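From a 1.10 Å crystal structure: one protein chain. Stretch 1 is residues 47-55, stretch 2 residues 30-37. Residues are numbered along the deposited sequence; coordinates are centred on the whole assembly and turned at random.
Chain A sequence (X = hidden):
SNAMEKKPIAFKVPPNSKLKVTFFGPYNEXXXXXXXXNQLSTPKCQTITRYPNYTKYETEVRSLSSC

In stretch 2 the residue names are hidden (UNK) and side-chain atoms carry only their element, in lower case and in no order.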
# COMPACT_ATOMS: atom_id res chain seq x y z
N THR A 47 9.22 -1.40 0.61
CA THR A 47 8.74 -2.22 1.72
C THR A 47 8.07 -1.38 2.81
O THR A 47 8.39 -0.20 3.02
CB THR A 47 9.85 -3.01 2.37
OG1 THR A 47 10.83 -2.11 2.88
CG2 THR A 47 10.46 -3.97 1.40
N ILE A 48 7.11 -2.02 3.47
CA ILE A 48 6.43 -1.49 4.65
C ILE A 48 6.94 -2.38 5.79
O ILE A 48 6.80 -3.61 5.76
CB ILE A 48 4.90 -1.59 4.51
CG1 ILE A 48 4.36 -0.67 3.39
CG2 ILE A 48 4.23 -1.27 5.84
CD1 ILE A 48 4.56 0.81 3.64
N THR A 49 7.55 -1.75 6.80
CA THR A 49 8.14 -2.47 7.91
C THR A 49 7.38 -2.28 9.22
O THR A 49 7.62 -3.02 10.17
CB THR A 49 9.61 -2.05 8.09
OG1 THR A 49 9.68 -0.64 8.34
CG2 THR A 49 10.40 -2.38 6.84
N ARG A 50 6.49 -1.29 9.27
CA ARG A 50 5.70 -1.02 10.46
C ARG A 50 4.25 -1.17 10.07
O ARG A 50 3.77 -0.55 9.13
CB ARG A 50 5.99 0.38 10.98
CG ARG A 50 7.46 0.57 11.38
CD ARG A 50 7.77 1.89 12.03
NE ARG A 50 7.08 2.03 13.30
CZ ARG A 50 7.17 3.11 14.09
NH1 ARG A 50 7.90 4.15 13.73
NH2 ARG A 50 6.50 3.16 15.23
N TYR A 51 3.54 -1.98 10.82
CA TYR A 51 2.15 -2.24 10.56
C TYR A 51 1.59 -2.94 11.78
O TYR A 51 2.30 -3.64 12.49
CB TYR A 51 1.95 -3.08 9.28
CG TYR A 51 2.78 -4.32 9.20
CD1 TYR A 51 2.35 -5.52 9.77
CD2 TYR A 51 3.97 -4.33 8.48
CE1 TYR A 51 3.11 -6.67 9.67
CE2 TYR A 51 4.74 -5.49 8.38
CZ TYR A 51 4.29 -6.66 8.97
OH TYR A 51 5.01 -7.82 8.86
N PRO A 52 0.28 -2.79 12.01
CA PRO A 52 -0.33 -3.48 13.12
C PRO A 52 -0.51 -4.95 12.83
O PRO A 52 -0.43 -5.38 11.68
CB PRO A 52 -1.71 -2.82 13.21
CG PRO A 52 -2.00 -2.40 11.83
CD PRO A 52 -0.70 -1.98 11.26
N ASN A 53 -0.76 -5.73 13.87
CA ASN A 53 -1.17 -7.10 13.67
C ASN A 53 -2.40 -7.06 12.77
O ASN A 53 -3.25 -6.19 12.92
CB ASN A 53 -1.47 -7.79 15.00
CG ASN A 53 -0.23 -8.01 15.84
OD1 ASN A 53 0.89 -8.02 15.33
ND2 ASN A 53 -0.43 -8.22 17.13
N TYR A 54 -2.46 -7.97 11.81
CA TYR A 54 -3.52 -7.95 10.80
C TYR A 54 -3.88 -9.35 10.36
O TYR A 54 -3.12 -10.29 10.54
CB TYR A 54 -3.08 -7.11 9.56
CG TYR A 54 -2.02 -7.78 8.71
CD1 TYR A 54 -0.68 -7.67 9.03
CD2 TYR A 54 -2.37 -8.54 7.61
CE1 TYR A 54 0.28 -8.30 8.26
CE2 TYR A 54 -1.42 -9.17 6.84
CZ TYR A 54 -0.10 -9.05 7.16
OH TYR A 54 0.84 -9.70 6.39
N THR A 55 -5.06 -9.47 9.77
CA THR A 55 -5.53 -10.72 9.21
C THR A 55 -5.25 -10.81 7.70
O THR A 55 -4.77 -11.84 7.22
CB THR A 55 -7.01 -10.91 9.54
OG1 THR A 55 -7.17 -10.91 10.98
CG2 THR A 55 -7.53 -12.17 8.96
N UNK A 30 -11.60 -2.47 8.97
CA UNK A 30 -10.37 -1.78 8.63
C UNK A 30 -9.62 -1.44 9.90
O UNK A 30 -10.17 -0.82 10.82
c UNK A 30 -9.37 0.29 7.65
c UNK A 30 -11.31 -0.81 6.55
c UNK A 30 -10.66 -0.50 7.86
N UNK A 31 -8.37 -1.89 9.99
CA UNK A 31 -7.49 -1.58 11.11
C UNK A 31 -6.79 -0.25 10.83
O UNK A 31 -6.84 0.66 11.64
c UNK A 31 -7.15 -4.02 11.60
c UNK A 31 -6.21 -5.20 11.51
c UNK A 31 -6.46 -2.68 11.35
c UNK A 31 -5.55 -2.33 12.51
N UNK A 32 -6.10 -0.15 9.69
CA UNK A 32 -5.43 1.07 9.30
C UNK A 32 -5.10 0.99 7.83
O UNK A 32 -5.33 -0.02 7.17
o UNK A 32 -3.79 2.72 10.00
c UNK A 32 -4.16 1.35 10.12
c UNK A 32 -3.00 0.47 9.71
N UNK A 33 -4.58 2.10 7.33
CA UNK A 33 -4.16 2.24 5.97
C UNK A 33 -2.77 2.82 5.94
O UNK A 33 -2.40 3.63 6.79
c UNK A 33 -5.09 3.26 5.31
n UNK A 33 -7.21 3.52 6.45
o UNK A 33 -7.08 2.11 4.73
c UNK A 33 -6.55 2.91 5.47
N UNK A 34 -1.99 2.41 4.94
CA UNK A 34 -0.71 3.03 4.66
C UNK A 34 -0.66 3.31 3.16
O UNK A 34 -1.44 2.73 2.39
c UNK A 34 0.60 0.94 4.39
c UNK A 34 0.42 1.95 6.63
c UNK A 34 0.49 2.20 5.12
N UNK A 35 0.22 4.18 2.72
CA UNK A 35 0.31 4.48 1.32
C UNK A 35 1.72 4.79 0.92
O UNK A 35 2.57 5.16 1.73
o UNK A 35 -0.32 6.79 1.62
c UNK A 35 -0.65 5.59 0.95
N UNK A 36 1.98 4.61 -0.37
CA UNK A 36 3.30 4.73 -0.96
C UNK A 36 3.17 5.44 -2.30
O UNK A 36 2.38 5.01 -3.14
c UNK A 36 5.38 3.55 -1.69
c UNK A 36 3.87 2.44 0.05
c UNK A 36 4.19 0.99 -0.27
c UNK A 36 3.96 3.35 -1.20
N UNK A 37 3.96 6.47 -2.53
CA UNK A 37 3.94 7.15 -3.80
C UNK A 37 5.11 6.74 -4.70
O UNK A 37 6.20 6.42 -4.23
c UNK A 37 5.12 9.23 -3.01
c UNK A 37 2.60 9.11 -3.00
c UNK A 37 3.90 8.68 -3.68
c UNK A 37 5.18 10.73 -3.00

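Position 30 carries three side-chain carbons, one bonded to the CA and bearing the other two. Its nearest side-chain atom, one of the two branch carbons, is 8.9 Å from Pro 52 CG, out of reach. A fork of two carbons at CB identifies Val 30.

Position 31 has four carbons, forked at the first, with one arm two carbons long. The CA-to-CB bond points toward stretch 1, where the short arm's carbon lies 3.6 Å from Pro 52 CG and the end carbon of the long arm 3.4 Å from Asn 53 O. This branching is that of isoleucine, so the residue is Ile 31. With chi1 m and chi2 t, its CD1 also reaches Tyr 54, 3.9 Å from Tyr 54 CA and 4.2 Å from Tyr 54 CB.

Position 32 has a first carbon carrying one oxygen and one carbon, the latter 3.7 Å from Pro 52 CD. This is Thr 32, and the close atom is CG2, so the methyl approaches the proline ring.

Position 33 shows two carbons, the second carrying an oxygen and a nitrogen, and is out of reach of stretch 1. This short amide is Asn 33; aspartate would have two oxygens and glutamine a third carbon. Its OD1 is hydrogen-bonded elsewhere in the structure.

Position 34 repeats the three-carbon fork, but now points toward stretch 1, with one branch carbon 4.0 Å from Ile 48 CD1. The residue is Val 34, and the touching atom is CG2.

Position 35 has one carbon followed by one oxygen. Its CA-to-CB bond points away, and CB, its nearest side-chain atom, is 7.6 Å from Ile 48 CD1. The residue is Ser 35.

Position 36 has four carbons, forked at the first, one arm two carbons long, its end carbon 3.9 Å from Ile 48 CD1. Ile 36, chi1 m and chi2 t, is buried and directs CD1 to that contact.

Position 37 has four carbons; the first carbon of the longer arm is 10.7 Å from Ile 48 CD1, so nothing touches stretch 1. The same fork gives Ile 37.

The contact is apolar packing, burying 318 Å² with no hydrogen bond between the stretches. From 32 to 36 the strand's alternation is plain: Thr 32, Val 34 and Ile 36 point toward stretch 1, while Ser 35 points away and Asn 33 is out of reach. Ile 31 also points toward it, its phi/psi of -86/-56 departing from extended values. Two patches result: Ile 48 CD1 meets both Val 34 and Ile 36, whereas Pro 52 rests against Ile 31 and Thr 32.

Stretch 2, residues 30-37: VITNVSII
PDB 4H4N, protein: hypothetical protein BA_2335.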